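Local coordinates for SusD homolog (Bacteroides thetaiotaomicron VPI-5482, PDB 3IV0), which is of unknown function but, as a member of the SusD family, probably binds glycans at the outer membrane of the cell, at residues E23-S28 / N103-E108; F123-I128 / Q174-D179. All coordinates share one frame; numbering follows the deposited sequence.

Contact 1 of 2, residues E23-S28 / N103-E108; sequences EAFLLS and NILLAE
F25 reaches across from helix 19-39 to I104 and L105 of helix 93-108. The bond from F25 CA to CB points toward the other helix, and CG, anti to the backbone N (chi1 -168°), places the ring beside L105 and I104. At the near corner of the ring, F25 CD1 lies 4.1 Å from L105 CB. The next atom, F25 CE1, is 4.1 Å from the same L105 CB and as close to the L105 backbone N. At the tip, F25 CZ comes to 3.8 Å from I104 CG2. Both partners approach the ring obliquely. The F25 and I104 side chains cross at about a right angle, while those of F25 and L105 run past each other in opposite directions. I104 presents its CG2 branch.

L105 answers from its own helix. L105 CD1 rests on L26 CB at 3.8 Å and also nears L26 CA. These two residues have the closest CA atoms, 7.3 Å apart. No hydrogen bond joins the segments; the side chains meet by apolar contacts. Within helix 19-39, S28 OG gives a 2.6 Å hydrogen bond to F25 O, in the carbonyl plane and on a lone pair. With the ring gone, as in an alanine here, I104 CG2 would probably lose its partner and a gap would open beside L105 CB.

The two helices run nearly antiparallel, at 154°, with segment axes 10.5 Å apart. This is helix-on-helix packing in the largely helical SusD fold. W14 meets the F25 ring edge-to-face, and helix 117-142 packs against L26 through F123 and E126.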
ATOM      1  N   GLU A  23      24.385   4.323   7.222  1.00 13.73           N
ATOM      2  CA  GLU A  23      23.374   4.699   6.253  1.00 13.12           C
ATOM      3  C   GLU A  23      23.225   3.654   5.162  1.00 14.58           C
ATOM      4  O   GLU A  23      22.105   3.370   4.761  1.00 14.29           O
ATOM      5  CB  GLU A  23      23.621   6.082   5.674  1.00 14.36           C
ATOM      6  CG  GLU A  23      22.435   6.628   4.859  1.00 16.57           C
ATOM      7  CD  GLU A  23      22.474   8.134   4.682  1.00 19.74           C
ATOM      8  OE1 GLU A  23      23.601   8.694   4.612  1.00 20.73           O
ATOM      9  OE2 GLU A  23      21.393   8.773   4.612  1.00 20.22           O
ATOM     10  N   ALA A  24      24.314   3.076   4.658  1.00 13.14           N
ATOM     11  CA  ALA A  24      24.230   1.990   3.693  1.00 13.62           C
ATOM     12  C   ALA A  24      23.469   0.811   4.261  1.00 13.29           C
ATOM     13  O   ALA A  24      22.661   0.179   3.544  1.00 13.41           O
ATOM     14  CB  ALA A  24      25.651   1.574   3.185  1.00 15.35           C
ATOM     15  N   PHE A  25      23.697   0.498   5.524  1.00 12.83           N
ATOM     16  CA  PHE A  25      22.978  -0.583   6.151  1.00 12.64           C
ATOM     17  C   PHE A  25      21.479  -0.255   6.220  1.00 11.40           C
ATOM     18  O   PHE A  25      20.657  -1.093   5.881  1.00 12.18           O
ATOM     19  CB  PHE A  25      23.556  -0.895   7.522  1.00 13.27           C
ATOM     20  CG  PHE A  25      23.054  -2.175   8.102  1.00 12.84           C
ATOM     21  CD1 PHE A  25      21.871  -2.203   8.793  1.00 13.95           C
ATOM     22  CD2 PHE A  25      23.728  -3.368   7.906  1.00 18.36           C
ATOM     23  CE1 PHE A  25      21.399  -3.363   9.311  1.00 14.64           C
ATOM     24  CE2 PHE A  25      23.251  -4.547   8.445  1.00 17.21           C
ATOM     25  CZ  PHE A  25      22.063  -4.542   9.134  1.00 16.84           C
ATOM     26  N   LEU A  26      21.139   0.957   6.638  1.00 11.96           N
ATOM     27  CA  LEU A  26      19.737   1.399   6.623  1.00 10.81           C
ATOM     28  C   LEU A  26      19.146   1.271   5.226  1.00 12.25           C
ATOM     29  O   LEU A  26      18.033   0.750   5.054  1.00 11.49           O
ATOM     30  CB  LEU A  26      19.650   2.801   7.166  1.00 11.57           C
ATOM     31  CG  LEU A  26      18.269   3.461   7.059  1.00 12.13           C
ATOM     32  CD1 LEU A  26      17.262   2.671   7.909  1.00 13.76           C
ATOM     33  CD2 LEU A  26      18.336   4.929   7.471  1.00 14.40           C
ATOM     34  N   LEU A  27      19.873   1.676   4.199  1.00 12.05           N
ATOM     35  CA  LEU A  27      19.319   1.605   2.890  1.00 11.47           C
ATOM     36  C   LEU A  27      19.088   0.155   2.433  1.00 11.89           C
ATOM     37  O   LEU A  27      18.225  -0.076   1.611  1.00 12.10           O
ATOM     38  CB  LEU A  27      20.171   2.391   1.885  1.00 12.90           C
ATOM     39  CG  LEU A  27      20.007   3.902   1.977  1.00 17.78           C
ATOM     40  CD1 LEU A  27      21.114   4.546   1.144  1.00 24.97           C
ATOM     41  CD2 LEU A  27      18.663   4.360   1.465  1.00 25.94           C
ATOM     42  N   SER A  28      19.830  -0.814   2.972  1.00 12.33           N
ATOM     43  CA  SER A  28      19.612  -2.206   2.644  1.00 10.99           C
ATOM     44  C   SER A  28      18.260  -2.683   3.216  1.00 11.95           C
ATOM     45  O   SER A  28      17.705  -3.642   2.710  1.00 13.29           O
ATOM     46  CB  SER A  28      20.768  -3.084   3.160  1.00 13.75           C
ATOM     47  OG  SER A  28      20.686  -3.354   4.545  1.00 17.05           O
ATOM     48  N   ASN A 103      16.172  -4.730  13.265  1.00 11.69           N
ATOM     49  CA  ASN A 103      16.519  -5.139  14.625  1.00 12.38           C
ATOM     50  C   ASN A 103      18.016  -4.997  14.880  1.00 12.80           C
ATOM     51  O   ASN A 103      18.436  -4.522  15.951  1.00 12.01           O
ATOM     52  CB  ASN A 103      16.054  -6.572  14.891  1.00 13.06           C
ATOM     53  CG  ASN A 103      14.527  -6.720  14.939  1.00 11.28           C
ATOM     54  OD1 ASN A 103      13.802  -5.749  15.130  1.00 13.42           O
ATOM     55  ND2 ASN A 103      14.055  -7.939  14.813  1.00 12.95           N
ATOM     56  N   ILE A 104      18.826  -5.412  13.911  1.00 12.03           N
ATOM     57  CA  ILE A 104      20.272  -5.286  14.017  1.00 12.10           C
ATOM     58  C   ILE A 104      20.695  -3.843  14.115  1.00 13.31           C
ATOM     59  O   ILE A 104      21.465  -3.474  14.995  1.00 13.76           O
ATOM     60  CB  ILE A 104      20.984  -6.002  12.866  1.00 13.64           C
ATOM     61  CG1 ILE A 104      20.825  -7.518  13.004  1.00 14.00           C
ATOM     62  CG2 ILE A 104      22.480  -5.581  12.800  1.00 15.55           C
ATOM     63  CD1 ILE A 104      21.113  -8.305  11.781  1.00 17.03           C
ATOM     64  N   LEU A 105      20.234  -2.998  13.211  1.00 12.26           N
ATOM     65  CA  LEU A 105      20.614  -1.584  13.273  1.00 12.79           C
ATOM     66  C   LEU A 105      20.261  -1.006  14.637  1.00 13.06           C
ATOM     67  O   LEU A 105      21.054  -0.271  15.255  1.00 13.88           O
ATOM     68  CB  LEU A 105      19.944  -0.788  12.132  1.00 11.51           C
ATOM     69  CG  LEU A 105      20.288   0.708  12.077  1.00 12.14           C
ATOM     70  CD1 LEU A 105      20.189   1.294  10.662  1.00 13.32           C
ATOM     71  CD2 LEU A 105      19.401   1.536  12.976  1.00 14.04           C
ATOM     72  N   LEU A 106      19.076  -1.300  15.134  1.00 11.79           N
ATOM     73  CA  LEU A 106      18.652  -0.701  16.393  1.00 13.37           C
ATOM     74  C   LEU A 106      19.551  -1.192  17.552  1.00 14.66           C
ATOM     75  O   LEU A 106      19.824  -0.432  18.488  1.00 17.00           O
ATOM     76  CB  LEU A 106      17.165  -0.971  16.660  1.00 13.00           C
ATOM     77  CG  LEU A 106      16.245  -0.230  15.689  1.00 11.26           C
ATOM     78  CD1 LEU A 106      14.844  -0.851  15.729  1.00 13.25           C
ATOM     79  CD2 LEU A 106      16.225   1.263  16.026  1.00 14.15           C
ATOM     80  N   ALA A 107      20.006  -2.431  17.479  1.00 14.00           N
ATOM     81  CA  ALA A 107      20.857  -3.026  18.524  1.00 16.03           C
ATOM     82  C   ALA A 107      22.299  -2.559  18.434  1.00 17.25           C
ATOM     83  O   ALA A 107      23.029  -2.611  19.468  1.00 20.12           O
ATOM     84  CB  ALA A 107      20.800  -4.536  18.403  1.00 17.26           C
ATOM     85  N   GLU A 108      22.776  -2.168  17.254  1.00 14.81           N
ATOM     86  CA  GLU A 108      24.213  -1.946  17.047  1.00 14.57           C
ATOM     87  C   GLU A 108      24.610  -0.509  16.771  1.00 16.84           C
ATOM     88  O   GLU A 108      25.780  -0.159  16.957  1.00 17.11           O
ATOM     89  CB  GLU A 108      24.724  -2.818  15.911  1.00 15.85           C
ATOM     90  CG  GLU A 108      24.522  -4.316  16.036  1.00 18.46           C
ATOM     91  CD  GLU A 108      25.244  -4.925  17.223  1.00 22.44           C
ATOM     92  OE1 GLU A 108      26.214  -4.313  17.701  1.00 23.90           O
ATOM     93  OE2 GLU A 108      24.811  -5.986  17.698  1.00 28.63           O
TER

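Contact 2 of 2, residues F123-I128 / Q174-D179; sequences FKAEAI and QPLLDD. With EDO (1,2-ethanediol), chain E.
The backbones of A125 and L176 bring their CA atoms to 6.5 Å, with A125 on the long helix 117-142 and L176 on the short helix 174-178. L176 carries the contact. Its CG lies anti to the carbonyl carbon (chi1 -54°), and from there the two methyls spread over the helix opposite. L176 CD2 rests on A125, 3.9 Å from its CB and equally near its CA. L176 CD1 sits 3.6 Å from A125 O and 4.0 Å from I128 CG2. The I128 CD1 methyl comes up to L176 CD2 as well, at 4.1 Å. I128 thus meets L176 with both of its branches, and the two side chains cross at a slant. The small A125 side chain lets the leucine come down close to the helix backbone. A125 and I128 are three residues apart, so they lie on the same face of their helix.

Both segments lie in the helical part of the SusD fold, which is related to TPR repeat proteins. Here one leucine joins the short helix to the long one by van der Waals contacts, one of them to a backbone carbonyl, and no hydrogen bond crosses. L186 from a loop also touches A125. On another side of the short helix, L177 packs on V205, I206 and M209 of helix 202-219.

Q174 turns to other partners. Its side chain is bent at chi2 (72°), and Q174 NE2 gives a 3.0 Å hydrogen bond to D178 OD1, which it meets from above the carboxylate plane. The same amide holds a 1,2-ethanediol, probably from the crystallisation liquor. Q174 NE2 donates to the diol O1, and Q174 OE1 accepts from the diol O2 at 2.6 Å.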
ATOM      1  N   PHE A 123      18.262   7.584  11.774  1.00 12.52           N
ATOM      2  CA  PHE A 123      18.378   6.252  11.211  1.00 12.50           C
ATOM      3  C   PHE A 123      17.628   5.259  12.087  1.00 13.68           C
ATOM      4  O   PHE A 123      17.029   4.298  11.594  1.00 12.52           O
ATOM      5  CB  PHE A 123      19.851   5.860  11.012  1.00 13.84           C
ATOM      6  CG  PHE A 123      20.617   6.733  10.023  1.00 12.81           C
ATOM      7  CD1 PHE A 123      19.993   7.639   9.200  1.00 15.04           C
ATOM      8  CD2 PHE A 123      21.998   6.576   9.912  1.00 14.80           C
ATOM      9  CE1 PHE A 123      20.735   8.413   8.306  1.00 15.14           C
ATOM     10  CE2 PHE A 123      22.742   7.352   9.021  1.00 16.58           C
ATOM     11  CZ  PHE A 123      22.128   8.254   8.233  1.00 16.25           C
ATOM     12  N   LYS A 124      17.664   5.470  13.396  1.00 11.14           N
ATOM     13  CA  LYS A 124      16.901   4.629  14.294  1.00 12.37           C
ATOM     14  C   LYS A 124      15.425   4.807  13.974  1.00 11.67           C
ATOM     15  O   LYS A 124      14.681   3.811  13.906  1.00 11.47           O
ATOM     16  CB  LYS A 124      17.156   4.987  15.755  1.00 12.28           C
ATOM     17  CG  LYS A 124      18.523   4.561  16.288  1.00 15.34           C
ATOM     18  CD  LYS A 124      18.661   5.028  17.760  1.00 17.11           C
ATOM     19  CE  LYS A 124      19.985   4.692  18.369  1.00 18.68           C
ATOM     20  NZ  LYS A 124      20.087   5.444  19.678  1.00 21.67           N
ATOM     21  N   ALA A 125      14.955   6.047  13.853  1.00 11.57           N
ATOM     22  CA  ALA A 125      13.533   6.311  13.553  1.00 12.13           C
ATOM     23  C   ALA A 125      13.119   5.670  12.239  1.00 11.27           C
ATOM     24  O   ALA A 125      12.026   5.054  12.151  1.00 10.46           O
ATOM     25  CB  ALA A 125      13.272   7.783  13.508  1.00 13.44           C
ATOM     26  N   GLU A 126      13.954   5.767  11.215  1.00 10.63           N
ATOM     27  CA  GLU A 126      13.663   5.139   9.956  1.00 10.83           C
ATOM     28  C   GLU A 126      13.614   3.630  10.037  1.00 10.83           C
ATOM     29  O   GLU A 126      12.729   2.983   9.435  1.00 10.69           O
ATOM     30  CB  GLU A 126      14.700   5.556   8.903  1.00 10.77           C
ATOM     31  CG  GLU A 126      14.660   6.987   8.506  1.00 12.63           C
ATOM     32  CD  GLU A 126      15.609   7.264   7.384  1.00 12.82           C
ATOM     33  OE1 GLU A 126      15.412   6.711   6.295  1.00 13.16           O
ATOM     34  OE2 GLU A 126      16.591   8.009   7.568  1.00 14.11           O
ATOM     35  N   ALA A 127      14.500   3.034  10.822  1.00 10.93           N
ATOM     36  CA  ALA A 127      14.503   1.603  10.994  1.00 11.31           C
ATOM     37  C   ALA A 127      13.246   1.149  11.742  1.00 10.04           C
ATOM     38  O   ALA A 127      12.664   0.109  11.384  1.00 11.38           O
ATOM     39  CB  ALA A 127      15.782   1.156  11.769  1.00 12.01           C
ATOM     40  N   ILE A 128      12.835   1.884  12.768  1.00 10.99           N
ATOM     41  CA  ILE A 128      11.589   1.551  13.465  1.00 10.54           C
ATOM     42  C   ILE A 128      10.411   1.678  12.508  1.00 10.88           C
ATOM     43  O   ILE A 128       9.522   0.807  12.495  1.00 11.07           O
ATOM     44  CB  ILE A 128      11.390   2.454  14.659  1.00 10.69           C
ATOM     45  CG1 ILE A 128      12.420   2.107  15.731  1.00 11.53           C
ATOM     46  CG2 ILE A 128       9.953   2.306  15.241  1.00 12.79           C
ATOM     47  CD1 ILE A 128      12.663   3.231  16.757  1.00 16.37           C
ATOM     48  N   GLN A 174       4.433   5.722  17.837  1.00 12.31           N
ATOM     49  CA  GLN A 174       3.993   6.915  18.551  1.00 13.42           C
ATOM     50  C   GLN A 174       5.134   7.831  19.041  1.00 13.25           C
ATOM     51  O   GLN A 174       5.063   9.039  18.839  1.00 13.62           O
ATOM     52  CB  GLN A 174       3.039   6.548  19.693  1.00 14.67           C
ATOM     53  CG  GLN A 174       2.401   7.725  20.383  1.00 16.41           C
ATOM     54  CD  GLN A 174       1.392   8.392  19.557  1.00 21.54           C
ATOM     55  OE1 GLN A 174       0.392   7.789  19.160  1.00 23.48           O
ATOM     56  NE2 GLN A 174       1.603   9.669  19.296  1.00 23.28           N
ATOM     57  N   PRO A 175       6.172   7.270  19.691  1.00 13.23           N
ATOM     58  CA  PRO A 175       7.275   8.123  20.149  1.00 14.68           C
ATOM     59  C   PRO A 175       7.989   8.876  19.037  1.00 15.71           C
ATOM     60  O   PRO A 175       8.540   9.938  19.272  1.00 15.75           O
ATOM     61  CB  PRO A 175       8.222   7.129  20.800  1.00 15.70           C
ATOM     62  CG  PRO A 175       7.378   6.005  21.199  1.00 18.03           C
ATOM     63  CD  PRO A 175       6.373   5.874  20.104  1.00 14.58           C
ATOM     64  N   LEU A 176       7.965   8.350  17.824  1.00 13.10           N
ATOM     65  CA  LEU A 176       8.585   9.059  16.715  1.00 12.55           C
ATOM     66  C   LEU A 176       7.911  10.403  16.477  1.00 15.16           C
ATOM     67  O   LEU A 176       8.543  11.344  15.994  1.00 15.82           O
ATOM     68  CB  LEU A 176       8.587   8.202  15.445  1.00 11.93           C
ATOM     69  CG  LEU A 176       9.190   6.787  15.508  1.00 14.21           C
ATOM     70  CD1 LEU A 176       9.189   6.122  14.129  1.00 14.10           C
ATOM     71  CD2 LEU A 176      10.608   6.778  16.128  1.00 15.60           C
ATOM     72  N   LEU A 177       6.627  10.503  16.783  1.00 12.83           N
ATOM     73  CA  LEU A 177       5.921  11.755  16.700  1.00 14.44           C
ATOM     74  C   LEU A 177       6.148  12.540  17.998  1.00 16.03           C
ATOM     75  O   LEU A 177       6.570  13.702  17.963  1.00 17.32           O
ATOM     76  CB  LEU A 177       4.433  11.518  16.465  1.00 15.06           C
ATOM     77  CG  LEU A 177       4.017  10.795  15.190  1.00 14.45           C
ATOM     78  CD1 LEU A 177       2.505  10.767  15.125  1.00 16.16           C
ATOM     79  CD2 LEU A 177       4.674  11.379  13.927  1.00 13.61           C
ATOM     80  N   ASP A 178       5.904  11.906  19.148  1.00 16.27           N
ATOM     81  CA  ASP A 178       5.814  12.618  20.419  1.00 18.93           C
ATOM     82  C   ASP A 178       7.163  13.133  20.889  1.00 18.44           C
ATOM     83  O   ASP A 178       7.232  14.225  21.462  1.00 20.92           O
ATOM     84  CB  ASP A 178       5.282  11.720  21.534  1.00 18.65           C
ATOM     85  CG  ASP A 178       3.836  11.351  21.374  1.00 24.60           C
ATOM     86  OD1 ASP A 178       3.129  11.892  20.502  1.00 26.44           O
ATOM     87  OD2 ASP A 178       3.401  10.505  22.189  1.00 27.09           O
ATOM     88  N   ASP A 179       8.220  12.367  20.646  1.00 17.09           N
ATOM     89  CA  ASP A 179       9.581  12.738  21.103  1.00 18.00           C
ATOM     90  C   ASP A 179      10.205  13.769  20.172  1.00 21.18           C
ATOM     91  O   ASP A 179      11.328  14.216  20.415  1.00 22.24           O
ATOM     92  CB  ASP A 179      10.544  11.555  21.083  1.00 19.90           C
ATOM     93  CG  ASP A 179      10.186  10.458  22.039  1.00 23.52           C
ATOM     94  OD1 ASP A 179       9.278  10.654  22.866  1.00 24.72           O
ATOM     95  OD2 ASP A 179      10.845   9.392  21.946  1.00 27.30           O
TER
HETATM   96  C1  EDO E   4      -1.899  10.712  17.822  1.00 27.06           C
HETATM   97  O1  EDO E   4      -0.501  10.654  18.099  1.00 38.17           O
HETATM   98  C2  EDO E   4      -2.541   9.349  18.065  1.00 24.75           C
HETATM   99  O2  EDO E   4      -1.615   8.342  17.684  1.00 25.68           O

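From the N terminus, helix 19-39 comes first, and contact 1 closes when helix 93-108 returns to pack beside it. The chain then enters helix 117-142, where contact 2 opens. That contact closes at helix 174-178. The two are in series, neither nested nor crossed. Their centres are about 14 Å apart, yet they touch directly. E23 and L26 of contact 1 pack on F123, L26 also on E126, and L106 on K124. Helix 117-142 therefore packs against both helices of contact 1 and carries one side of contact 2. Together the contacts join four helices on the same side of the chain's centre.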